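Local structure of uncharacterized protein ycf41 (Synechococcus elongatus PCC 6301, 3KOJ) at residues Cys14-Leu26 with Thr34-Leu46. The protein probably binds single-stranded DNA through an OB-fold domain of the single-strand binding protein family. The protein carries 1 engineered substitution. Sequence-based numbering, arbitrary orientation.
Sequences CILQATVVEAPQL and TPVAEMVVQFPGL
A classic beta bulge sets V21 and E22 against the single residue V40, and both their amides bond to V40 O, at 2.9 Å from V21 N and a longer 3.2 Å from E22 N, reaching it from the same face of its carbonyl plane. The antiparallel pairing is regular to one side, where T19 and Q42 exchange two bonds; on the other V40 N returns a bond to E22 O, and after a second bulge the reciprocal pair Q25 and E38 follows. Water 1 joins T19 OG1 to Q42 O. On the face that carries E22 and V40, their CB atoms lie 3.5 Å apart; beside them V21, with CG1 anti to the carbonyl carbon (chi1 -61°), turns CG2 toward V40 CG1. The V21 and Q42 side chains cross at about a right angle, CG1 touching CB; the Q42 amide bonds onward to R54. The chain turns a corner at E22, so that 14-21 runs at 127° and 23-26 at 157° to 35-43, consistent with the strongly coiled first hairpin of an OB-fold barrel. Inside, A18 CB sits 3.6 Å from V41 CB, and L16 CD1 lies over one face of the F43 ring. The extended selenomethionine M39 brings CE to 4.3 Å from V20 CG2, and its side chain also touches L67 of helix 62-70. Farther along, L26 CG packs on A37 CB at 4.0 Å.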
ATOM      1  N   CYS B  14       0.580   3.370  -5.066  1.00 15.96           N
ATOM      2  CA  CYS B  14       1.508   4.299  -4.439  1.00 12.62           C
ATOM      3  C   CYS B  14       0.738   5.248  -3.541  1.00 18.57           C
ATOM      4  O   CYS B  14      -0.094   6.029  -4.012  1.00 16.93           O
ATOM      5  CB  CYS B  14       2.268   5.091  -5.502  1.00 19.92           C
ATOM      6  SG  CYS B  14       3.328   4.060  -6.531  1.00 31.21           S
ATOM      7  N   ILE B  15       1.010   5.162  -2.244  1.00 16.36           N
ATOM      8  CA  ILE B  15       0.349   6.006  -1.268  1.00 14.41           C
ATOM      9  C   ILE B  15       1.408   6.859  -0.586  1.00 14.87           C
ATOM     10  O   ILE B  15       2.322   6.344   0.066  1.00 14.91           O
ATOM     11  CB  ILE B  15      -0.430   5.140  -0.267  1.00 14.58           C
ATOM     12  CG1 ILE B  15      -1.444   4.295  -1.054  1.00 19.32           C
ATOM     13  CG2 ILE B  15      -1.119   6.030   0.773  1.00 16.01           C
ATOM     14  CD1 ILE B  15      -2.308   3.379  -0.232  1.00 29.00           C
ATOM     15  N   LEU B  16       1.273   8.172  -0.750  1.00 13.67           N
ATOM     16  CA  LEU B  16       2.247   9.110  -0.223  1.00 12.65           C
ATOM     17  C   LEU B  16       1.676  10.248   0.600  1.00 11.00           C
ATOM     18  O   LEU B  16       0.660  10.842   0.248  1.00 15.63           O
ATOM     19  CB  LEU B  16       3.030   9.746  -1.380  1.00 17.72           C
ATOM     20  CG  LEU B  16       3.835   8.910  -2.375  1.00 32.66           C
ATOM     21  CD1 LEU B  16       4.083   9.732  -3.640  1.00 33.14           C
ATOM     22  CD2 LEU B  16       5.150   8.483  -1.744  1.00 33.02           C
ATOM     23  N   GLN B  17       2.373  10.560   1.685  1.00 12.79           N
ATOM     24  CA  GLN B  17       2.022  11.667   2.554  1.00 12.92           C
ATOM     25  C   GLN B  17       2.924  12.774   2.009  1.00 15.84           C
ATOM     26  O   GLN B  17       4.139  12.592   1.938  1.00 15.62           O
ATOM     27  CB  GLN B  17       2.415  11.329   3.980  1.00 17.41           C
ATOM     28  CG  GLN B  17       1.952  12.293   5.030  1.00 29.77           C
ATOM     29  CD  GLN B  17       2.391  11.835   6.400  1.00 33.52           C
ATOM     30  OE1 GLN B  17       2.402  10.632   6.680  1.00 22.46           O
ATOM     31  NE2 GLN B  17       2.756  12.779   7.261  1.00 35.54           N
ATOM     32  N   ALA B  18       2.346  13.906   1.620  1.00 16.98           N
ATOM     33  CA  ALA B  18       3.145  14.990   1.053  1.00 12.66           C
ATOM     34  C   ALA B  18       2.538  16.363   1.288  1.00 15.40           C
ATOM     35  O   ALA B  18       1.390  16.488   1.727  1.00 17.27           O
ATOM     36  CB  ALA B  18       3.329  14.757  -0.453  1.00 10.67           C
ATOM     37  N   THR B  19       3.324  17.388   0.973  1.00 15.17           N
ATOM     38  CA  THR B  19       2.926  18.781   1.130  1.00 14.30           C
ATOM     39  C   THR B  19       2.739  19.432  -0.244  1.00 17.21           C
ATOM     40  O   THR B  19       3.580  19.287  -1.131  1.00 16.07           O
ATOM     41  CB  THR B  19       4.011  19.570   1.905  1.00 20.08           C
ATOM     42  OG1 THR B  19       4.245  18.935   3.170  1.00 21.20           O
ATOM     43  CG2 THR B  19       3.570  21.015   2.138  1.00 22.33           C
ATOM     44  N   VAL B  20       1.637  20.148  -0.418  1.00 16.15           N
ATOM     45  CA  VAL B  20       1.364  20.826  -1.686  1.00 14.75           C
ATOM     46  C   VAL B  20       2.326  22.015  -1.827  1.00 17.35           C
ATOM     47  O   VAL B  20       2.330  22.912  -0.984  1.00 16.90           O
ATOM     48  CB  VAL B  20      -0.101  21.337  -1.720  1.00 20.75           C
ATOM     49  CG1 VAL B  20      -0.390  22.061  -3.034  1.00 19.01           C
ATOM     50  CG2 VAL B  20      -1.059  20.163  -1.535  1.00 17.69           C
ATOM     51  N   VAL B  21       3.147  22.017  -2.876  1.00 16.70           N
ATOM     52  CA  VAL B  21       4.094  23.115  -3.077  1.00 15.92           C
ATOM     53  C   VAL B  21       3.854  23.903  -4.361  1.00 22.26           C
ATOM     54  O   VAL B  21       4.522  24.900  -4.625  1.00 21.14           O
ATOM     55  CB  VAL B  21       5.548  22.621  -3.024  1.00 15.28           C
ATOM     56  CG1 VAL B  21       5.823  22.018  -1.650  1.00 15.08           C
ATOM     57  CG2 VAL B  21       5.801  21.610  -4.125  1.00 16.05           C
ATOM     58  N   GLU B  22       2.918  23.431  -5.176  1.00 20.71           N
ATOM     59  CA  GLU B  22       2.523  24.164  -6.370  1.00 21.49           C
ATOM     60  C   GLU B  22       1.027  23.948  -6.458  1.00 24.61           C
ATOM     61  O   GLU B  22       0.549  22.813  -6.581  1.00 22.34           O
ATOM     62  CB  GLU B  22       3.215  23.682  -7.648  1.00 24.67           C
ATOM     63  CG  GLU B  22       2.988  24.684  -8.790  1.00 27.07           C
ATOM     64  CD  GLU B  22       3.957  24.539  -9.954  1.00 36.86           C
ATOM     65  OE1 GLU B  22       5.169  24.355  -9.712  1.00 39.21           O
ATOM     66  OE2 GLU B  22       3.506  24.632 -11.116  1.00 44.51           O
ATOM     67  N   ALA B  23       0.293  25.049  -6.353  1.00 21.30           N
ATOM     68  CA  ALA B  23      -1.161  25.011  -6.377  1.00 21.55           C
ATOM     69  C   ALA B  23      -1.722  24.333  -7.617  1.00 22.36           C
ATOM     70  O   ALA B  23      -1.195  24.474  -8.720  1.00 24.44           O
ATOM     71  CB  ALA B  23      -1.719  26.432  -6.258  1.00 21.92           C
ATOM     72  N   PRO B  24      -2.805  23.571  -7.440  1.00 21.09           N
ATOM     73  CA  PRO B  24      -3.457  22.863  -8.539  1.00 21.99           C
ATOM     74  C   PRO B  24      -3.974  23.811  -9.617  1.00 26.63           C
ATOM     75  O   PRO B  24      -4.511  24.880  -9.316  1.00 26.98           O
ATOM     76  CB  PRO B  24      -4.589  22.102  -7.839  1.00 22.81           C
ATOM     77  CG  PRO B  24      -4.835  22.893  -6.593  1.00 28.76           C
ATOM     78  CD  PRO B  24      -3.448  23.247  -6.156  1.00 27.11           C
ATOM     79  N   GLN B  25      -3.777  23.415 -10.870  1.00 21.38           N
ATOM     80  CA  GLN B  25      -4.236  24.173 -12.029  1.00 26.16           C
ATOM     81  C   GLN B  25      -5.163  23.226 -12.774  1.00 28.20           C
ATOM     82  O   GLN B  25      -4.818  22.062 -12.994  1.00 24.32           O
ATOM     83  CB  GLN B  25      -3.059  24.559 -12.929  1.00 38.53           C
ATOM     84  CG  GLN B  25      -2.004  25.417 -12.250  1.00 47.04           C
ATOM     85  CD  GLN B  25      -2.570  26.715 -11.709  1.00 55.87           C
ATOM     86  OE1 GLN B  25      -2.602  26.938 -10.496  1.00 62.74           O
ATOM     87  NE2 GLN B  25      -3.022  27.582 -12.607  1.00 52.97           N
ATOM     88  N   LEU B  26      -6.335  23.717 -13.162  1.00 24.33           N
ATOM     89  CA  LEU B  26      -7.302  22.880 -13.856  1.00 27.06           C
ATOM     90  C   LEU B  26      -7.490  23.219 -15.328  1.00 24.57           C
ATOM     91  O   LEU B  26      -7.419  24.378 -15.731  1.00 29.59           O
ATOM     92  CB  LEU B  26      -8.656  22.956 -13.141  1.00 30.80           C
ATOM     93  CG  LEU B  26      -9.253  21.629 -12.662  1.00 43.86           C
ATOM     94  CD1 LEU B  26     -10.483  21.893 -11.819  1.00 52.00           C
ATOM     95  CD2 LEU B  26      -9.597  20.757 -13.857  1.00 54.29           C
ATOM     96  N   THR B  34     -13.653  16.195 -19.760  1.00 39.69           N
ATOM     97  CA  THR B  34     -13.019  15.617 -18.579  1.00 30.30           C
ATOM     98  C   THR B  34     -12.034  16.587 -17.932  1.00 27.34           C
ATOM     99  O   THR B  34     -11.018  16.951 -18.525  1.00 27.51           O
ATOM    100  CB  THR B  34     -12.267  14.316 -18.915  1.00 36.70           C
ATOM    101  OG1 THR B  34     -13.177  13.367 -19.487  1.00 42.12           O
ATOM    102  CG2 THR B  34     -11.665  13.718 -17.651  1.00 30.62           C
ATOM    103  N   PRO B  35     -12.326  17.012 -16.695  1.00 27.11           N
ATOM    104  CA  PRO B  35     -11.461  17.942 -15.967  1.00 23.29           C
ATOM    105  C   PRO B  35     -10.153  17.260 -15.588  1.00 24.01           C
ATOM    106  O   PRO B  35     -10.141  16.078 -15.257  1.00 24.00           O
ATOM    107  CB  PRO B  35     -12.277  18.279 -14.716  1.00 30.73           C
ATOM    108  CG  PRO B  35     -13.689  17.889 -15.069  1.00 38.69           C
ATOM    109  CD  PRO B  35     -13.498  16.651 -15.883  1.00 33.46           C
ATOM    110  N   VAL B  36      -9.055  17.998 -15.647  1.00 22.39           N
ATOM    111  CA  VAL B  36      -7.770  17.443 -15.251  1.00 18.10           C
ATOM    112  C   VAL B  36      -7.024  18.497 -14.448  1.00 21.12           C
ATOM    113  O   VAL B  36      -6.857  19.639 -14.884  1.00 24.06           O
ATOM    114  CB  VAL B  36      -6.939  16.960 -16.468  1.00 28.90           C
ATOM    115  CG1 VAL B  36      -6.870  18.031 -17.512  1.00 43.10           C
ATOM    116  CG2 VAL B  36      -5.540  16.547 -16.017  1.00 27.27           C
ATOM    117  N   ALA B  37      -6.612  18.111 -13.248  1.00 19.37           N
ATOM    118  CA  ALA B  37      -5.912  19.014 -12.352  1.00 18.74           C
ATOM    119  C   ALA B  37      -4.496  18.529 -12.117  1.00 22.10           C
ATOM    120  O   ALA B  37      -4.265  17.330 -11.944  1.00 19.67           O
ATOM    121  CB  ALA B  37      -6.653  19.096 -11.026  1.00 22.73           C
ATOM    122  N   GLU B  38      -3.542  19.451 -12.123  1.00 15.77           N
ATOM    123  CA  GLU B  38      -2.169  19.059 -11.862  1.00 16.48           C
ATOM    124  C   GLU B  38      -1.552  19.997 -10.837  1.00 18.80           C
ATOM    125  O   GLU B  38      -1.828  21.200 -10.820  1.00 22.02           O
ATOM    126  CB  GLU B  38      -1.346  19.025 -13.159  1.00 27.16           C
ATOM    127  CG  GLU B  38      -0.593  20.281 -13.529  1.00 42.00           C
ATOM    128  CD  GLU B  38       0.321  20.047 -14.723  1.00 62.55           C
ATOM    129  OE1 GLU B  38      -0.178  19.564 -15.764  1.00 67.92           O
ATOM    130  OE2 GLU B  38       1.534  20.340 -14.624  1.00 66.48           O
HETATM  131  N   MSE B  39      -0.742  19.427  -9.958  1.00 18.56           N
HETATM  132  CA  MSE B  39      -0.083  20.204  -8.922  1.00 17.97           C
HETATM  133  C   MSE B  39       1.239  19.529  -8.627  1.00 18.34           C
HETATM  134  O   MSE B  39       1.578  18.527  -9.248  1.00 18.13           O
HETATM  135  CB  MSE B  39      -0.957  20.255  -7.656  1.00 16.22           C
HETATM  136  CG  MSE B  39      -1.229  18.909  -7.002  1.00 16.41           C
HETATM  137 SE   MSE B  39      -2.398  19.067  -5.436  1.00 30.74          SE
HETATM  138  CE  MSE B  39      -1.990  17.364  -4.596  1.00 22.12           C
ATOM    139  N   VAL B  40       1.995  20.085  -7.691  1.00 17.75           N
ATOM    140  CA  VAL B  40       3.270  19.494  -7.323  1.00 16.00           C
ATOM    141  C   VAL B  40       3.306  19.345  -5.814  1.00 16.52           C
ATOM    142  O   VAL B  40       2.839  20.220  -5.090  1.00 17.94           O
ATOM    143  CB  VAL B  40       4.460  20.377  -7.770  1.00 16.30           C
ATOM    144  CG1 VAL B  40       5.777  19.743  -7.327  1.00 17.42           C
ATOM    145  CG2 VAL B  40       4.440  20.548  -9.290  1.00 21.21           C
ATOM    146  N   VAL B  41       3.843  18.226  -5.341  1.00 14.17           N
ATOM    147  CA  VAL B  41       3.945  18.003  -3.909  1.00 10.49           C
ATOM    148  C   VAL B  41       5.388  17.692  -3.550  1.00 14.03           C
ATOM    149  O   VAL B  41       6.194  17.335  -4.413  1.00 18.32           O
ATOM    150  CB  VAL B  41       3.049  16.835  -3.431  1.00 16.20           C
ATOM    151  CG1 VAL B  41       1.600  17.116  -3.792  1.00 13.88           C
ATOM    152  CG2 VAL B  41       3.528  15.506  -4.041  1.00 13.67           C
ATOM    153  N   GLN B  42       5.710  17.846  -2.272  1.00 13.80           N
ATOM    154  CA  GLN B  42       7.048  17.560  -1.785  1.00 15.24           C
ATOM    155  C   GLN B  42       6.957  16.611  -0.596  1.00 14.44           C
ATOM    156  O   GLN B  42       6.080  16.748   0.259  1.00 12.94           O
ATOM    157  CB  GLN B  42       7.753  18.852  -1.359  1.00 15.92           C
ATOM    158  CG  GLN B  42       9.156  18.628  -0.807  1.00 18.46           C
ATOM    159  CD  GLN B  42       9.845  19.925  -0.419  1.00 24.23           C
ATOM    160  OE1 GLN B  42      10.216  20.730  -1.279  1.00 17.07           O
ATOM    161  NE2 GLN B  42      10.011  20.137   0.882  1.00 24.88           N
ATOM    162  N   PHE B  43       7.849  15.631  -0.561  1.00 12.62           N
ATOM    163  CA  PHE B  43       7.868  14.684   0.545  1.00 16.07           C
ATOM    164  C   PHE B  43       9.308  14.396   0.934  1.00 16.14           C
ATOM    165  O   PHE B  43      10.223  14.540   0.117  1.00 17.36           O
ATOM    166  CB  PHE B  43       7.093  13.403   0.195  1.00 15.72           C
ATOM    167  CG  PHE B  43       7.475  12.774  -1.115  1.00 17.10           C
ATOM    168  CD1 PHE B  43       8.340  11.688  -1.154  1.00 20.72           C
ATOM    169  CD2 PHE B  43       6.921  13.230  -2.307  1.00 20.92           C
ATOM    170  CE1 PHE B  43       8.640  11.057  -2.356  1.00 22.50           C
ATOM    171  CE2 PHE B  43       7.214  12.607  -3.517  1.00 20.34           C
ATOM    172  CZ  PHE B  43       8.075  11.519  -3.543  1.00 21.03           C
ATOM    173  N   PRO B  44       9.530  13.997   2.193  1.00 19.00           N
ATOM    174  CA  PRO B  44      10.860  13.699   2.727  1.00 22.98           C
ATOM    175  C   PRO B  44      11.678  12.667   1.978  1.00 26.66           C
ATOM    176  O   PRO B  44      11.139  11.683   1.458  1.00 20.12           O
ATOM    177  CB  PRO B  44      10.566  13.246   4.160  1.00 30.77           C
ATOM    178  CG  PRO B  44       9.257  13.904   4.482  1.00 27.61           C
ATOM    179  CD  PRO B  44       8.496  13.705   3.202  1.00 22.78           C
ATOM    180  N   GLY B  45      12.984  12.909   1.931  1.00 23.70           N
ATOM    181  CA  GLY B  45      13.880  11.975   1.289  1.00 26.45           C
ATOM    182  C   GLY B  45      13.911  10.819   2.265  1.00 34.69           C
ATOM    183  O   GLY B  45      13.289  10.875   3.326  1.00 28.27           O
ATOM    184  N   LEU B  46      14.608   9.750   1.937  1.00 35.74           N
ATOM    185  CA  LEU B  46      14.624   8.639   2.867  1.00 46.50           C
ATOM    186  C   LEU B  46      15.638   8.797   3.982  1.00 55.15           C
ATOM    187  O   LEU B  46      15.564   8.077   5.000  1.00 59.42           O
ATOM    188  CB  LEU B  46      14.832   7.355   2.081  1.00 50.39           C
ATOM    189  CG  LEU B  46      13.749   7.366   0.993  1.00 49.61           C
ATOM    190  CD1 LEU B  46      13.853   6.149   0.121  1.00 50.17           C
ATOM    191  CD2 LEU B  46      12.402   7.442   1.662  1.00 42.69           C
TER
HETATM  192  O   HOH W   1       5.781  16.647   3.362  1.00 34.76           O
HETATM  193  O   HOH W   2       0.350  23.127 -11.075  1.00 41.67           O